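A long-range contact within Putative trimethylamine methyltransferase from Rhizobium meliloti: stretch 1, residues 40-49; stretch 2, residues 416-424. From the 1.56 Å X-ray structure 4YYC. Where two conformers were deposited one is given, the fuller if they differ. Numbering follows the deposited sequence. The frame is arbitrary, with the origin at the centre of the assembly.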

ATOM      1  N   SER A  40     -13.533 -18.568 -10.300  1.00 25.23           N
ATOM      2  CA  SER A  40     -12.515 -18.412  -9.296  1.00 23.78           C
ATOM      3  C   SER A  40     -11.129 -18.700  -9.898  1.00 23.61           C
ATOM      4  O   SER A  40     -10.992 -19.609 -10.712  1.00 24.36           O
ATOM      5  N   LEU A  41     -10.133 -17.942  -9.458  1.00 22.20           N
ATOM      6  CA  LEU A  41      -8.733 -18.104  -9.833  1.00 22.39           C
ATOM      7  C   LEU A  41      -8.021 -18.998  -8.817  1.00 21.80           C
ATOM      8  O   LEU A  41      -8.343 -19.013  -7.645  1.00 21.79           O
ATOM      9  N   PRO A  42      -7.010 -19.755  -9.260  1.00 21.98           N
ATOM     10  CA  PRO A  42      -6.238 -20.544  -8.308  1.00 21.29           C
ATOM     11  C   PRO A  42      -5.301 -19.663  -7.506  1.00 20.36           C
ATOM     12  O   PRO A  42      -5.192 -18.452  -7.752  1.00 19.74           O
ATOM     13  N   TYR A  43      -4.686 -20.256  -6.504  1.00 19.25           N
ATOM     14  CA  TYR A  43      -3.740 -19.569  -5.646  1.00 18.45           C
ATOM     15  C   TYR A  43      -2.714 -18.776  -6.453  1.00 17.91           C
ATOM     16  O   TYR A  43      -2.318 -19.174  -7.534  1.00 18.68           O
ATOM     17  N   ILE A  44      -2.292 -17.666  -5.879  1.00 16.95           N
ATOM     18  CA  ILE A  44      -1.276 -16.822  -6.502  1.00 17.12           C
ATOM     19  C   ILE A  44       0.091 -17.523  -6.495  1.00 17.70           C
ATOM     20  O   ILE A  44       0.514 -18.054  -5.468  1.00 16.84           O
ATOM     21  N   GLN A  45       0.780 -17.472  -7.640  1.00 18.43           N
ATOM     22  CA  GLN A  45       2.184 -17.856  -7.709  1.00 19.69           C
ATOM     23  C   GLN A  45       2.940 -16.566  -7.986  1.00 19.37           C
ATOM     24  O   GLN A  45       2.892 -16.053  -9.104  1.00 19.91           O
ATOM     25  N   ARG A  46       3.628 -16.039  -6.978  1.00 18.96           N
ATOM     26  CA  ARG A  46       4.323 -14.757  -7.122  1.00 19.16           C
ATOM     27  C   ARG A  46       5.504 -14.822  -8.047  1.00 20.63           C
ATOM     28  O   ARG A  46       6.330 -15.729  -7.912  1.00 20.62           O
ATOM     29  N   ARG A  47       5.542 -13.899  -9.017  1.00 21.18           N
ATOM     30  CA  ARG A  47       6.676 -13.748  -9.933  0.50 22.85           C
ATOM     31  C   ARG A  47       7.511 -12.557  -9.497  1.00 22.67           C
ATOM     32  O   ARG A  47       8.624 -12.369  -9.979  1.00 24.78           O
ATOM     33  N   ILE A  48       6.970 -11.748  -8.601  1.00 21.22           N
ATOM     34  CA  ILE A  48       7.623 -10.590  -8.054  1.00 21.01           C
ATOM     35  C   ILE A  48       8.456 -11.003  -6.838  1.00 20.84           C
ATOM     36  O   ILE A  48       8.261 -12.097  -6.277  1.00 20.16           O
ATOM     37  N   ARG A  49       9.390 -10.130  -6.451  1.00 21.27           N
ATOM     38  CA  ARG A  49      10.347 -10.302  -5.354  0.50 21.65           C
ATOM     39  C   ARG A  49       9.752 -10.009  -4.000  1.00 20.68           C
ATOM     40  O   ARG A  49       8.770  -9.233  -3.907  1.00 19.70           O
HETATM   41  N   MSE A 416      -6.696  -7.321  -7.371  1.00 16.23           N
HETATM   42  CA  MSE A 416      -5.607  -6.434  -7.829  0.80 16.67           C
HETATM   43  C   MSE A 416      -4.296  -7.022  -7.378  1.00 16.68           C
HETATM   44  O   MSE A 416      -3.334  -7.040  -8.138  1.00 16.03           O
HETATM   45  N   MSE A 417      -4.235  -7.527  -6.165  1.00 15.56           N
HETATM   46  CA  MSE A 417      -3.009  -8.133  -5.660  1.00 16.22           C
HETATM   47  C   MSE A 417      -2.635  -9.381  -6.457  1.00 16.07           C
HETATM   48  O   MSE A 417      -1.473  -9.606  -6.787  1.00 15.83           O
ATOM     49  N   GLN A 418      -3.629 -10.177  -6.844  1.00 16.00           N
ATOM     50  CA  GLN A 418      -3.404 -11.356  -7.658  1.00 16.42           C
ATOM     51  C   GLN A 418      -2.779 -10.972  -9.001  1.00 17.01           C
ATOM     52  O   GLN A 418      -1.838 -11.621  -9.458  1.00 16.69           O
ATOM     53  N   LYS A 419      -3.288  -9.923  -9.602  1.00 17.21           N
ATOM     54  CA  LYS A 419      -2.737  -9.482 -10.890  1.00 18.73           C
ATOM     55  C   LYS A 419      -1.330  -8.886 -10.713  1.00 18.51           C
ATOM     56  O   LYS A 419      -0.430  -9.186 -11.512  1.00 17.44           O
HETATM   57  N   MSE A 420      -1.134  -8.063  -9.677  1.00 18.17           N
HETATM   58  CA  MSE A 420       0.177  -7.455  -9.368  0.50 18.57           C
HETATM   59  C   MSE A 420       1.247  -8.496  -9.244  1.00 18.65           C
HETATM   60  O   MSE A 420       2.385  -8.332  -9.701  1.00 18.80           O
ATOM     61  N   ALA A 421       0.911  -9.591  -8.581  1.00 17.98           N
ATOM     62  CA  ALA A 421       1.861 -10.673  -8.295  1.00 18.13           C
ATOM     63  C   ALA A 421       2.450 -11.301  -9.524  1.00 19.19           C
ATOM     64  O   ALA A 421       3.514 -11.910  -9.417  1.00 19.16           O
ATOM     65  N   GLU A 422       1.798 -11.153 -10.675  1.00 20.02           N
ATOM     66  CA  GLU A 422       2.321 -11.712 -11.948  1.00 21.63           C
ATOM     67  C   GLU A 422       3.508 -10.920 -12.451  1.00 21.17           C
ATOM     68  O   GLU A 422       4.239 -11.402 -13.324  1.00 21.25           O
ATOM     69  N   GLY A 423       3.685  -9.703 -11.954  1.00 19.86           N
ATOM     70  CA  GLY A 423       4.842  -8.867 -12.333  1.00 20.48           C
ATOM     71  C   GLY A 423       4.741  -8.373 -13.769  1.00 20.71           C
ATOM     72  O   GLY A 423       3.643  -8.289 -14.338  1.00 20.49           O
ATOM     73  N   VAL A 424       5.888  -8.071 -14.357  1.00 21.34           N
ATOM     74  CA  VAL A 424       5.926  -7.376 -15.663  1.00 21.63           C
ATOM     75  C   VAL A 424       6.130  -8.364 -16.788  1.00 23.06           C
ATOM     76  O   VAL A 424       7.123  -9.108 -16.780  1.00 23.48           O
TER

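In the putative trimethylamine methyltransferase, residues 40-49, a mostly loop segment with a short strand at Ile44 and Gln45, pack against residues 416-424, a stretch that is helical from Met416 to Met420 and includes a type I turn from Met420 to Gly423. The two stretches lie at least 372 residues apart in sequence wherever they touch, and together they bury 482 Å². The stretches pair in order from Ile44 beside Gln418 to Ile48 beside Gly423; the closest approach of the paired CA atoms is 4.9 Å, between Arg46 CA and Ala421 CA.

Two nearly linear hydrogen bonds tie the stretches together. In the first, the Gln418 side chain donates from NE2 to the backbone atom Pro42 O (2.9 Å, 171° at the hydrogen). The CA-to-CB bond of Gln418 points sideways, but with chi1 t and chi2 at 123°, between wells, the amide comes nearer to the loop segment; its OE1 is satisfied elsewhere in the structure. The second bond is made by backbone alone: Arg47 N donates to Ala421 O (2.9 Å, 170°). Ala421 uses both backbone groups: its N donates to Met417 O (3.0 Å), and its O accepts from Arg47 N. No charged pair links the stretches.

Among the apolar contacts, Ile44 (chi1 m, chi2 t) points toward the other stretch and is buried. Its CG2 meets Ala421 CB at 3.5 Å, while its CG1 lies 3.5 Å from Gln418 CD, so this one side chain packs on residues three positions apart. Leu41 (m, t) also points toward the other stretch and brings CD1 to 3.8 Å from Gln418 CD; the carbon of the amide group is thus approached by both Leu41 and Ile44 while the NE2 end bonds to Pro42. Ala421 CB also has Arg46 CG at 4.1 Å. At the far end Ile48 (p, t), buried and pointing toward the other stretch, sets CG2 3.6 Å from Gly423 CA and 3.7 Å from Met420 O.

The type I turn is closed by Gly423 N donating to Met420 O (2.9 Å). Gly423 leaves helical geometry with a positive phi of 71°, which by itself favours glycine. Packing adds a second constraint, since an ideal CB here would point toward the loop segment and stand only 3.3 Å from Ile48 CG2, a tight approach.

Several side chains lead elsewhere. Arg47 starts toward the other stretch, its CB 3.5 Å from Glu422 O, but with chi1 and chi2 both m its guanidinium end leads away. Arg46 (m, t, m) leaves sideways and also leads away, its NE and NH1 being hydrogen-bonded elsewhere in the structure. The selenomethionines Met417 (m, m, t) and Met420 (t, p, p) likewise carry their SE atoms away from the contact, and Tyr43 (chi1 p) and Glu422 (m, t) both point away from the opposing stretch.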

ATOM      1  CB  SER A  40     -12.813 -19.321  -8.102  1.00 23.63           C
ATOM      2  OG  SER A  40     -13.767 -18.660  -7.267  1.00 23.60           O
ATOM      3  CB  LEU A  41      -8.040 -16.740  -9.871  1.00 22.04           C
ATOM      4  CG  LEU A  41      -8.637 -15.721 -10.821  1.00 23.04           C
ATOM      5  CD1 LEU A  41      -7.796 -14.448 -10.797  1.00 23.01           C
ATOM      6  CD2 LEU A  41      -8.728 -16.300 -12.215  1.00 24.17           C
ATOM      7  CB  PRO A  42      -5.442 -21.481  -9.199  1.00 22.76           C
ATOM      8  CG  PRO A  42      -5.261 -20.701 -10.406  1.00 23.11           C
ATOM      9  CD  PRO A  42      -6.503 -19.885 -10.620  1.00 23.10           C
ATOM     10  CB  TYR A  43      -3.054 -20.541  -4.679  1.00 18.51           C
ATOM     11  CG  TYR A  43      -2.137 -21.534  -5.294  1.00 19.47           C
ATOM     12  CD1 TYR A  43      -2.611 -22.742  -5.785  1.00 20.37           C
ATOM     13  CD2 TYR A  43      -0.774 -21.267  -5.441  1.00 19.97           C
ATOM     14  CE1 TYR A  43      -1.757 -23.647  -6.361  1.00 21.35           C
ATOM     15  CE2 TYR A  43       0.079 -22.172  -6.029  1.00 20.97           C
ATOM     16  CZ  TYR A  43      -0.422 -23.356  -6.480  1.00 21.68           C
ATOM     17  OH  TYR A  43       0.415 -24.284  -7.074  1.00 23.89           O
ATOM     18  CB  ILE A  44      -1.129 -15.495  -5.713  1.00 16.99           C
ATOM     19  CG1 ILE A  44      -2.405 -14.643  -5.883  1.00 17.01           C
ATOM     20  CG2 ILE A  44       0.106 -14.762  -6.150  1.00 17.47           C
ATOM     21  CD1 ILE A  44      -2.534 -13.581  -4.856  1.00 16.83           C
ATOM     22  CB  GLN A  45       2.449 -18.866  -8.822  1.00 21.66           C
ATOM     23  CG  GLN A  45       1.811 -20.179  -8.509  1.00 23.69           C
ATOM     24  CD  GLN A  45       2.039 -21.215  -9.575  1.00 26.30           C
ATOM     25  OE1 GLN A  45       3.162 -21.368 -10.095  1.00 29.79           O
ATOM     26  NE2 GLN A  45       1.000 -21.974  -9.886  1.00 27.98           N
ATOM     27  CB  ARG A  46       4.797 -14.220  -5.748  1.00 18.71           C
ATOM     28  CG  ARG A  46       3.688 -13.618  -4.902  1.00 18.28           C
ATOM     29  CD  ARG A  46       4.167 -13.276  -3.504  1.00 18.08           C
ATOM     30  NE  ARG A  46       4.143 -14.468  -2.638  1.00 19.09           N
ATOM     31  CZ  ARG A  46       5.196 -15.188  -2.238  1.00 19.17           C
ATOM     32  NH1 ARG A  46       4.973 -16.234  -1.482  1.00 19.22           N
ATOM     33  NH2 ARG A  46       6.450 -14.883  -2.572  1.00 19.96           N
ATOM     34  CB  ARG A  47       6.204 -13.543 -11.373  0.50 24.50           C
ATOM     35  CG  ARG A  47       5.237 -14.585 -11.910  0.50 25.90           C
ATOM     36  CD  ARG A  47       5.769 -15.987 -11.778  0.50 27.82           C
ATOM     37  NE  ARG A  47       4.888 -16.934 -12.449  0.50 30.16           N
ATOM     38  CZ  ARG A  47       4.753 -18.202 -12.090  0.50 30.91           C
ATOM     39  NH1 ARG A  47       3.923 -18.985 -12.752  0.50 32.24           N
ATOM     40  NH2 ARG A  47       5.447 -18.679 -11.065  0.50 31.64           N
ATOM     41  CB  ILE A  48       6.607  -9.475  -7.672  1.00 20.99           C
ATOM     42  CG1 ILE A  48       5.566  -9.983  -6.686  1.00 20.75           C
ATOM     43  CG2 ILE A  48       5.893  -8.982  -8.923  1.00 21.55           C
ATOM     44  CD1 ILE A  48       4.683  -8.837  -6.176  1.00 20.83           C
ATOM     45  CB  ARG A  49      11.515  -9.300  -5.509  0.50 23.18           C
ATOM     46  CG  ARG A  49      12.385  -9.572  -6.688  0.50 24.89           C
ATOM     47  CD  ARG A  49      13.439  -8.506  -6.810  0.50 26.63           C
ATOM     48  NE  ARG A  49      13.706  -8.324  -8.215  0.50 28.74           N
ATOM     49  CZ  ARG A  49      14.799  -7.777  -8.696  0.50 30.43           C
ATOM     50  NH1 ARG A  49      15.748  -7.368  -7.868  0.50 31.35           N
ATOM     51  NH2 ARG A  49      14.939  -7.653  -9.999  0.50 31.58           N
HETATM   52  CB  MSE A 416      -5.791  -5.033  -7.285  0.80 17.45           C
HETATM   53  CG  MSE A 416      -6.946  -4.434  -8.039  0.80 18.88           C
HETATM   54 SE   MSE A 416      -7.115  -2.583  -7.343  0.80 22.05          SE
HETATM   55  CE  MSE A 416      -9.083  -2.541  -7.714  0.80 21.72           C
HETATM   56  CB  MSE A 417      -3.105  -8.535  -4.184  1.00 16.66           C
HETATM   57  CG  MSE A 417      -3.412  -7.381  -3.242  1.00 17.81           C
HETATM   58 SE   MSE A 417      -2.070  -5.936  -3.222  1.00 21.33          SE
HETATM   59  CE  MSE A 417      -3.225  -4.354  -2.797  1.00 23.09           C
ATOM     60  CB  GLN A 418      -4.745 -12.099  -7.859  1.00 16.63           C
ATOM     61  CG  GLN A 418      -4.651 -13.313  -8.736  1.00 17.10           C
ATOM     62  CD  GLN A 418      -5.105 -14.618  -8.121  1.00 16.91           C
ATOM     63  OE1 GLN A 418      -6.019 -14.646  -7.286  1.00 16.90           O
ATOM     64  NE2 GLN A 418      -4.554 -15.715  -8.617  1.00 17.37           N
ATOM     65  CB  LYS A 419      -3.703  -8.494 -11.534  1.00 20.79           C
ATOM     66  CG  LYS A 419      -3.228  -7.919 -12.854  1.00 23.75           C
ATOM     67  CD  LYS A 419      -3.086  -9.027 -13.928  1.00 26.78           C
ATOM     68  CE  LYS A 419      -2.622  -8.430 -15.254  1.00 30.26           C
ATOM     69  NZ  LYS A 419      -3.562  -7.352 -15.687  1.00 31.86           N
HETATM   70  CB  MSE A 420       0.080  -6.652  -8.058  0.50 18.90           C
HETATM   71  CG  MSE A 420       1.388  -6.032  -7.560  0.50 19.59           C
HETATM   72 SE   MSE A 420       1.625  -4.410  -8.649  0.50 21.89          SE
HETATM   73  CE  MSE A 420       0.173  -3.521  -7.651  0.50 21.49           C
ATOM     74  CB  ALA A 421       1.157 -11.729  -7.472  1.00 17.97           C
ATOM     75  CB  GLU A 422       1.259 -11.728 -13.030  1.00 24.11           C
ATOM     76  CG  GLU A 422       0.027 -12.554 -12.707  1.00 27.43           C
ATOM     77  CD  GLU A 422      -1.020 -12.457 -13.817  1.00 31.30           C
ATOM     78  OE1 GLU A 422      -0.790 -11.747 -14.819  1.00 36.93           O
ATOM     79  OE2 GLU A 422      -2.085 -13.079 -13.682  1.00 38.14           O
ATOM     80  CB  VAL A 424       7.050  -6.343 -15.716  1.00 21.79           C
ATOM     81  CG1 VAL A 424       7.080  -5.626 -17.082  1.00 22.15           C
ATOM     82  CG2 VAL A 424       6.876  -5.335 -14.606  1.00 21.37           C
TER